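Local atomic coordinates of metalloregulator ScaR (Streptococcus gordonii, PDB entry 3HRS), a protein that represses transcription in response to manganese, probably by binding DNA as a metal-loaded homodimer of the DtxR/MntR family. Residues L77-V80 with F81-H85; L86-T90 with E91-E95; V157-F161 with D162-Y166. All coordinates share one frame; numbering follows the deposited sequence.

Contact 1 of 3, residues L77-V80 with F81-H85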
loop_
_atom_site.group_PDB
_atom_site.type_symbol
_atom_site.label_atom_id
_atom_site.label_comp_id
_atom_site.label_asym_id
_atom_site.label_seq_id
_atom_site.Cartn_x
_atom_site.Cartn_y
_atom_site.Cartn_z
ATOM N N LEU A 77 -9.062 -3.222 -7.714
ATOM C CA LEU A 77 -8.021 -4.211 -7.468
ATOM C C LEU A 77 -7.545 -4.180 -5.991
ATOM O O LEU A 77 -7.337 -5.217 -5.389
ATOM C CB LEU A 77 -6.866 -4.090 -8.448
ATOM C CG LEU A 77 -7.120 -4.433 -9.917
ATOM C CD1 LEU A 77 -6.021 -3.850 -10.834
ATOM C CD2 LEU A 77 -7.161 -5.891 -10.073
ATOM N N ILE A 78 -7.424 -2.998 -5.403
ATOM C CA ILE A 78 -7.123 -2.907 -3.980
ATOM C C ILE A 78 -8.247 -3.592 -3.194
ATOM O O ILE A 78 -8.011 -4.306 -2.222
ATOM C CB ILE A 78 -6.972 -1.443 -3.497
ATOM C CG1 ILE A 78 -5.785 -0.741 -4.180
ATOM C CG2 ILE A 78 -6.727 -1.396 -2.034
ATOM C CD1 ILE A 78 -4.544 -1.578 -4.198
ATOM N N GLU A 79 -9.483 -3.378 -3.611
ATOM C CA GLU A 79 -10.585 -4.021 -2.912
ATOM C C GLU A 79 -10.354 -5.522 -2.934
ATOM O O GLU A 79 -10.257 -6.129 -1.881
ATOM C CB GLU A 79 -11.924 -3.674 -3.542
ATOM C CG GLU A 79 -13.089 -4.423 -2.944
ATOM C CD GLU A 79 -13.772 -3.641 -1.854
ATOM O OE1 GLU A 79 -14.657 -4.225 -1.176
ATOM O OE2 GLU A 79 -13.430 -2.442 -1.692
ATOM N N VAL A 80 -10.256 -6.100 -4.139
ATOM C CA VAL A 80 -9.988 -7.523 -4.318
ATOM C C VAL A 80 -8.771 -7.988 -3.531
ATOM O O VAL A 80 -8.799 -9.049 -2.947
ATOM C CB VAL A 80 -9.701 -7.888 -5.770
ATOM C CG1 VAL A 80 -9.092 -9.320 -5.860
ATOM C CG2 VAL A 80 -10.966 -7.782 -6.600
ATOM N N PHE A 81 -7.694 -7.218 -3.522
ATOM C CA PHE A 81 -6.525 -7.658 -2.769
ATOM C C PHE A 81 -6.836 -7.715 -1.269
ATOM O O PHE A 81 -6.567 -8.705 -0.631
ATOM C CB PHE A 81 -5.286 -6.786 -3.055
ATOM C CG PHE A 81 -4.105 -7.069 -2.149
ATOM C CD1 PHE A 81 -3.308 -8.187 -2.348
ATOM C CD2 PHE A 81 -3.776 -6.195 -1.113
ATOM C CE1 PHE A 81 -2.195 -8.431 -1.523
ATOM C CE2 PHE A 81 -2.662 -6.425 -0.287
ATOM C CZ PHE A 81 -1.872 -7.540 -0.489
ATOM N N LEU A 82 -7.406 -6.652 -0.720
ATOM C CA LEU A 82 -7.624 -6.567 0.715
ATOM C C LEU A 82 -8.515 -7.665 1.255
ATOM O O LEU A 82 -8.210 -8.268 2.302
ATOM C CB LEU A 82 -8.179 -5.205 1.116
ATOM C CG LEU A 82 -7.143 -4.107 0.853
ATOM C CD1 LEU A 82 -7.566 -2.815 1.522
ATOM C CD2 LEU A 82 -5.763 -4.565 1.337
ATOM N N VAL A 83 -9.616 -7.940 0.560
ATOM C CA VAL A 83 -10.534 -8.929 1.097
ATOM C C VAL A 83 -10.098 -10.361 0.823
ATOM O O VAL A 83 -10.107 -11.183 1.735
ATOM C CB VAL A 83 -12.024 -8.667 0.752
ATOM C CG1 VAL A 83 -12.166 -7.540 -0.230
ATOM C CG2 VAL A 83 -12.710 -9.944 0.264
ATOM N N HIS A 84 -9.682 -10.666 -0.397
ATOM C CA HIS A 84 -9.207 -12.025 -0.691
ATOM C C HIS A 84 -7.842 -12.448 -0.129
ATOM O O HIS A 84 -7.620 -13.614 0.215
ATOM C CB HIS A 84 -9.236 -12.278 -2.173
ATOM C CG HIS A 84 -10.618 -12.403 -2.712
ATOM N ND1 HIS A 84 -10.891 -12.921 -3.962
ATOM C CD2 HIS A 84 -11.817 -12.094 -2.160
ATOM C CE1 HIS A 84 -12.195 -12.928 -4.161
ATOM N NE2 HIS A 84 -12.779 -12.429 -3.082
ATOM N N HIS A 85 -6.912 -11.528 -0.046
ATOM C CA HIS A 85 -5.570 -11.935 0.346
ATOM C C HIS A 85 -5.398 -11.683 1.815
ATOM O O HIS A 85 -4.854 -12.536 2.504
ATOM C CB HIS A 85 -4.487 -11.225 -0.486
ATOM C CG HIS A 85 -4.311 -11.816 -1.846
ATOM N ND1 HIS A 85 -3.070 -12.042 -2.412
ATOM C CD2 HIS A 85 -5.222 -12.256 -2.748
ATOM C CE1 HIS A 85 -3.225 -12.588 -3.608
ATOM N NE2 HIS A 85 -4.521 -12.728 -3.837
#

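Contact 2 of 3, residues L86-T90 with E91-E95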
loop_
_atom_site.group_PDB
_atom_site.type_symbol
_atom_site.label_atom_id
_atom_site.label_comp_id
_atom_site.label_asym_id
_atom_site.label_seq_id
_atom_site.Cartn_x
_atom_site.Cartn_y
_atom_site.Cartn_z
ATOM N N LEU A 86 -5.892 -10.544 2.304
ATOM C CA LEU A 86 -5.656 -10.159 3.698
ATOM C C LEU A 86 -6.854 -10.369 4.620
ATOM O O LEU A 86 -6.805 -10.009 5.791
ATOM C CB LEU A 86 -5.190 -8.708 3.768
ATOM C CG LEU A 86 -3.989 -8.380 2.858
ATOM C CD1 LEU A 86 -3.415 -7.005 3.197
ATOM C CD2 LEU A 86 -2.904 -9.453 2.979
ATOM N N GLY A 87 -7.928 -10.947 4.088
ATOM C CA GLY A 87 -9.165 -11.144 4.824
ATOM C C GLY A 87 -9.802 -9.919 5.473
ATOM O O GLY A 87 -10.445 -10.034 6.521
ATOM N N TYR A 88 -9.657 -8.755 4.854
ATOM C CA TYR A 88 -10.296 -7.531 5.354
ATOM C C TYR A 88 -11.817 -7.630 5.471
ATOM O O TYR A 88 -12.482 -8.297 4.668
ATOM C CB TYR A 88 -9.918 -6.316 4.482
ATOM C CG TYR A 88 -8.643 -5.598 4.933
ATOM C CD1 TYR A 88 -7.426 -6.249 4.956
ATOM C CD2 TYR A 88 -8.674 -4.281 5.337
ATOM C CE1 TYR A 88 -6.298 -5.622 5.375
ATOM C CE2 TYR A 88 -7.535 -3.640 5.753
ATOM C CZ TYR A 88 -6.353 -4.310 5.767
ATOM O OH TYR A 88 -5.205 -3.665 6.174
ATOM N N THR A 89 -12.363 -6.967 6.486
ATOM C CA THR A 89 -13.808 -6.877 6.650
ATOM C C THR A 89 -14.272 -5.545 6.137
ATOM O O THR A 89 -13.522 -4.573 6.112
ATOM C CB THR A 89 -14.254 -6.900 8.122
ATOM O OG1 THR A 89 -13.800 -5.705 8.775
ATOM C CG2 THR A 89 -13.723 -8.132 8.856
ATOM N N THR A 90 -15.534 -5.505 5.759
ATOM C CA THR A 90 -16.165 -4.286 5.333
ATOM C C THR A 90 -15.740 -3.061 6.132
ATOM O O THR A 90 -15.395 -2.013 5.554
ATOM C CB THR A 90 -17.670 -4.452 5.365
ATOM O OG1 THR A 90 -18.045 -5.321 4.287
ATOM C CG2 THR A 90 -18.349 -3.111 5.187
ATOM N N GLU A 91 -15.759 -3.183 7.451
ATOM C CA GLU A 91 -15.357 -2.068 8.301
ATOM C C GLU A 91 -13.877 -1.738 8.116
ATOM O O GLU A 91 -13.501 -0.584 7.954
ATOM C CB GLU A 91 -15.656 -2.371 9.769
ATOM C CG GLU A 91 -15.820 -1.122 10.629
ATOM C CD GLU A 91 -16.353 -1.438 12.018
ATOM O OE1 GLU A 91 -15.601 -2.034 12.824
ATOM O OE2 GLU A 91 -17.522 -1.086 12.305
ATOM N N GLU A 92 -13.037 -2.764 8.140
ATOM C CA GLU A 92 -11.612 -2.570 7.935
ATOM C C GLU A 92 -11.369 -1.843 6.614
ATOM O O GLU A 92 -10.594 -0.881 6.541
ATOM C CB GLU A 92 -10.879 -3.916 7.976
ATOM C CG GLU A 92 -10.867 -4.549 9.369
ATOM C CD GLU A 92 -10.503 -6.026 9.375
ATOM O OE1 GLU A 92 -10.105 -6.533 10.447
ATOM O OE2 GLU A 92 -10.619 -6.688 8.323
ATOM N N ILE A 93 -12.039 -2.298 5.569
ATOM C CA ILE A 93 -11.853 -1.708 4.252
ATOM C C ILE A 93 -12.252 -0.246 4.249
ATOM O O ILE A 93 -11.559 0.593 3.691
ATOM C CB ILE A 93 -12.638 -2.461 3.187
ATOM C CG1 ILE A 93 -11.889 -3.747 2.840
ATOM C CG2 ILE A 93 -12.783 -1.610 1.961
ATOM C CD1 ILE A 93 -12.606 -4.626 1.852
ATOM N N HIS A 94 -13.361 0.050 4.906
ATOM C CA HIS A 94 -13.815 1.423 5.093
ATOM C C HIS A 94 -12.808 2.320 5.821
ATOM O O HIS A 94 -12.757 3.521 5.592
ATOM C CB HIS A 94 -15.125 1.422 5.871
ATOM C CG HIS A 94 -15.612 2.790 6.218
ATOM N ND1 HIS A 94 -16.003 3.701 5.260
ATOM C CD2 HIS A 94 -15.767 3.407 7.413
ATOM C CE1 HIS A 94 -16.379 4.822 5.850
ATOM N NE2 HIS A 94 -16.242 4.671 7.156
ATOM N N GLU A 95 -12.016 1.743 6.712
ATOM C CA GLU A 95 -11.069 2.528 7.490
ATOM C C GLU A 95 -9.743 2.714 6.763
ATOM O O GLU A 95 -9.012 3.652 7.055
ATOM C CB GLU A 95 -10.823 1.878 8.860
ATOM C CG GLU A 95 -12.017 1.968 9.815
ATOM C CD GLU A 95 -12.045 0.855 10.865
ATOM O OE1 GLU A 95 -11.194 -0.060 10.797
ATOM O OE2 GLU A 95 -12.928 0.897 11.754
#

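Contact 3 of 3, residues V157-F161 with D162-Y166. With SO4 (sulfate ion), chain C; SO4 (sulfate ion), chain D.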
loop_
_atom_site.group_PDB
_atom_site.type_symbol
_atom_site.label_atom_id
_atom_site.label_comp_id
_atom_site.label_asym_id
_atom_site.label_seq_id
_atom_site.Cartn_x
_atom_site.Cartn_y
_atom_site.Cartn_z
ATOM N N VAL A 157 -23.563 -4.481 -6.169
ATOM C CA VAL A 157 -24.075 -3.488 -5.242
ATOM C C VAL A 157 -23.053 -2.372 -5.261
ATOM O O VAL A 157 -21.888 -2.604 -5.550
ATOM C CB VAL A 157 -24.167 -4.026 -3.809
ATOM C CG1 VAL A 157 -24.851 -5.361 -3.788
ATOM C CG2 VAL A 157 -22.786 -4.152 -3.208
ATOM N N HIS A 158 -23.484 -1.155 -4.978
ATOM C CA HIS A 158 -22.554 -0.044 -4.961
ATOM C C HIS A 158 -21.677 -0.171 -3.739
ATOM O O HIS A 158 -22.103 -0.698 -2.735
ATOM C CB HIS A 158 -23.298 1.301 -4.982
ATOM C CG HIS A 158 -23.547 1.821 -6.362
ATOM N ND1 HIS A 158 -22.626 2.590 -7.042
ATOM C CD2 HIS A 158 -24.595 1.657 -7.204
ATOM C CE1 HIS A 158 -23.104 2.888 -8.239
ATOM N NE2 HIS A 158 -24.295 2.331 -8.362
ATOM N N ASP A 159 -20.454 0.326 -3.834
ATOM C CA ASP A 159 -19.451 0.139 -2.791
ATOM C C ASP A 159 -19.789 0.798 -1.445
ATOM O O ASP A 159 -19.322 0.354 -0.407
ATOM C CB ASP A 159 -18.093 0.634 -3.292
ATOM C CG ASP A 159 -17.019 -0.395 -3.105
ATOM O OD1 ASP A 159 -17.224 -1.284 -2.254
ATOM O OD2 ASP A 159 -15.995 -0.345 -3.814
ATOM N N ASN A 160 -20.581 1.865 -1.481
ATOM C CA ASN A 160 -21.036 2.601 -0.294
ATOM C C ASN A 160 -21.081 1.853 1.085
ATOM O O ASN A 160 -21.846 0.888 1.290
ATOM C CB ASN A 160 -22.394 3.231 -0.622
ATOM C CG ASN A 160 -22.851 4.214 0.424
ATOM O OD1 ASN A 160 -22.042 4.757 1.181
ATOM N ND2 ASN A 160 -24.159 4.456 0.475
ATOM N N PHE A 161 -20.285 2.337 2.037
ATOM C CA PHE A 161 -20.140 1.683 3.334
ATOM C C PHE A 161 -21.445 1.606 4.121
ATOM O O PHE A 161 -21.655 0.685 4.937
ATOM C CB PHE A 161 -19.062 2.379 4.185
ATOM C CG PHE A 161 -19.019 1.897 5.612
ATOM C CD1 PHE A 161 -18.780 0.566 5.900
ATOM C CD2 PHE A 161 -19.235 2.772 6.661
ATOM C CE1 PHE A 161 -18.758 0.115 7.212
ATOM C CE2 PHE A 161 -19.212 2.329 7.967
ATOM C CZ PHE A 161 -18.974 0.996 8.245
ATOM N N ASP A 162 -22.311 2.587 3.904
ATOM C CA ASP A 162 -23.574 2.591 4.613
ATOM C C ASP A 162 -24.504 1.597 3.941
ATOM O O ASP A 162 -25.234 0.859 4.604
ATOM C CB ASP A 162 -24.172 3.995 4.662
ATOM C CG ASP A 162 -23.624 4.819 5.819
ATOM O OD1 ASP A 162 -23.935 6.031 5.886
ATOM O OD2 ASP A 162 -22.886 4.251 6.661
ATOM N N LEU A 163 -24.444 1.551 2.619
ATOM C CA LEU A 163 -25.244 0.597 1.878
ATOM C C LEU A 163 -24.823 -0.813 2.239
ATOM O O LEU A 163 -25.677 -1.646 2.531
ATOM C CB LEU A 163 -25.097 0.821 0.379
ATOM C CG LEU A 163 -25.869 -0.137 -0.512
ATOM C CD1 LEU A 163 -27.331 0.028 -0.241
ATOM C CD2 LEU A 163 -25.566 0.134 -1.983
ATOM N N LEU A 164 -23.515 -1.085 2.230
ATOM C CA LEU A 164 -23.055 -2.426 2.552
ATOM C C LEU A 164 -23.585 -2.824 3.919
ATOM O O LEU A 164 -24.152 -3.913 4.086
ATOM C CB LEU A 164 -21.532 -2.530 2.512
ATOM C CG LEU A 164 -20.830 -3.010 1.231
ATOM C CD1 LEU A 164 -21.670 -2.881 -0.016
ATOM C CD2 LEU A 164 -19.555 -2.238 1.030
ATOM N N THR A 165 -23.407 -1.933 4.891
ATOM C CA THR A 165 -23.841 -2.197 6.263
ATOM C C THR A 165 -25.335 -2.535 6.294
ATOM O O THR A 165 -25.759 -3.486 6.947
ATOM C CB THR A 165 -23.497 -1.017 7.217
ATOM O OG1 THR A 165 -22.090 -1.009 7.484
ATOM C CG2 THR A 165 -24.206 -1.159 8.528
ATOM N N TYR A 166 -26.118 -1.771 5.551
ATOM C CA TYR A 166 -27.543 -2.040 5.410
ATOM C C TYR A 166 -27.806 -3.421 4.818
ATOM O O TYR A 166 -28.736 -4.111 5.223
ATOM C CB TYR A 166 -28.187 -0.970 4.521
ATOM C CG TYR A 166 -29.613 -1.271 4.105
ATOM C CD1 TYR A 166 -30.673 -1.093 4.992
ATOM C CD2 TYR A 166 -29.900 -1.720 2.823
ATOM C CE1 TYR A 166 -31.975 -1.362 4.613
ATOM C CE2 TYR A 166 -31.202 -1.989 2.436
ATOM C CZ TYR A 166 -32.230 -1.811 3.333
ATOM O OH TYR A 166 -33.518 -2.084 2.946
HETATM S S SO4 C . -19.629 1.453 -7.236
HETATM O O1 SO4 C . -20.338 0.214 -7.581
HETATM O O2 SO4 C . -19.788 2.383 -8.349
HETATM O O3 SO4 C . -20.188 2.071 -6.024
HETATM O O4 SO4 C . -18.201 1.159 -7.031
HETATM S S SO4 D . -17.562 5.037 1.537
HETATM O O1 SO4 D . -16.424 5.809 2.028
HETATM O O2 SO4 D . -17.442 3.676 2.055
HETATM O O3 SO4 D . -18.803 5.674 1.982
HETATM O O4 SO4 D . -17.544 4.987 0.075
#

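Contact 1 of 3, residues L77-V80 with F81-H85
The C-terminal part of helix 62-84, in the metal-binding and dimerisation domain, brings I78 alongside L82 and V80 near H84, one turn apart. Main-chain bonds one turn apart include F81 N to L77 O at 2.8 Å, L82 N to I78 O at 2.9 Å and H84 N to V80 O at 3.1 Å. I78 and L82 lie side by side and point the same way, with I78 CG2 3.9 Å from L82 CD1. I78 keeps CG2 anti to its backbone N, which sets this methyl beside the carbonyl carbon, on the side of the following turn; L82 in turn has CG beside its own backbone N (chi1 -66°), over the carbonyl of I78. This part of the helix serves both dimer and metal site. The ring of F81 meets F81 of the second subunit with the planes at about 45°, and F108 of that subunit packs on F81 and L82; within the chain, L112 of helix 106-115 packs on I78 and F81. From the helix E79 reaches toward H124, which like E79 and C122 is a zinc ligand of this protein; no metal is bound to this chain. H84 sets CB 3.3 Å from V80 O. H85 N bonds F81 O at 2.9 Å, and the H85 side chain packs on L116 and on L115 of the second subunit.

Contact 2 of 3, residues L86-T90 with E91-E95
T89 and E92 grip each other twice where helix 90-101 begins. E92 N donates to T89 OG1 at 3.1 Å in an almost straight bond (170°), and T89 N donates back to E92 OE2 at 2.5 Å. This second bond meets the carboxylate oxygen on its anti side, 30° out of the carboxylate plane, and is more bent. The reciprocal pair is a capping box, with T89 as N-cap: OG1 stands between its backbone N and carbonyl carbon (chi1 67°), turned to the first helical turn. The first main-chain bonds of the helix follow: I93 N to T89 O at 2.8 Å and H94 N to T90 O at 3.0 Å. T90 OG1 finds its partner outside, in the carboxylate of E168. The ring of Y88 slants across E92, with CD2 3.5 Å from E92 CB; its OH is hydrogen-bonded to E96 OE1, one turn further along. At the other end of this side chain, Y88 CB rests on I93 CG1 at 3.6 Å, while the ring meets that of H107 of the second subunit, and F108 of that subunit also packs on Y88.

Contact 3 of 3, residues V157-F161 with D162-Y166
V157 meets L164 across the turn that leads from strand 150-157 into helix 161-168, V157 CG2 lying 3.6 Å from L164 CD1 with the two side chains at about a right angle. L163 sends CD2 toward the carbonyl oxygen of H158. Polar contacts then tie the turn to the helix. L164 N bonds N160 O at 2.7 Å, and D162 N reaches N160 OD1 in a weak capping bond of 3.5 Å that marks N160 as the N-cap. F161 O takes two donors from T165: the hydroxyl OG1, at 3.1 Å and almost in line with the C=O, and the backbone N, at 3.2 Å and 44° out of the carbonyl plane. With OG1 beside its backbone N (chi1 -74°), T165 also holds this hydroxyl over one face of the F161 ring, 3.5 Å from CE1. Further out, H158 ND1 (2.7 Å) and D159 N (2.8 Å) converge on O3 of one sulfate ion, probably from the crystallisation liquor; F161 N makes a weak bond to O2 of a second. Y210 OH is hydrogen-bonded to NE2 of H158, which helps to set the rotation of the imidazole, and H75 NE2 bonds OD2 of D159. H124 packs on V157, D159 and L164. D159 is itself a zinc ligand of this protein, though no metal occupies this chain. Two N-H groups aimed at one sulfate oxygen are consistent with this side of the turn accepting an anion, while the bond from H75 probably steadies and polarises the D159 carboxylate in the apo form.

Contacts 1 and 2 are consecutive, their centres about 9 Å apart, and the hairpin between helices 62-84 and 90-101 is closed by a probable hydrogen bond of 3.0 Å from Y88 N to L82 O and by V83 CG1 packing on I93 CD1. Both touch the second subunit; contact 3, in the FeoA domain, does not. It docks on contact 2, about 13 Å away between centres, where the H94 and F161 rings stack and T90 CG2 meets F161 CD1 at 3.8 Å. Contacts 1 and 3 converge at the metal site, which carries no metal in this chain: E79 OE2 lies 3.9 Å from D159 OD2, two carboxylates whose likely repulsion a bound cation would relieve.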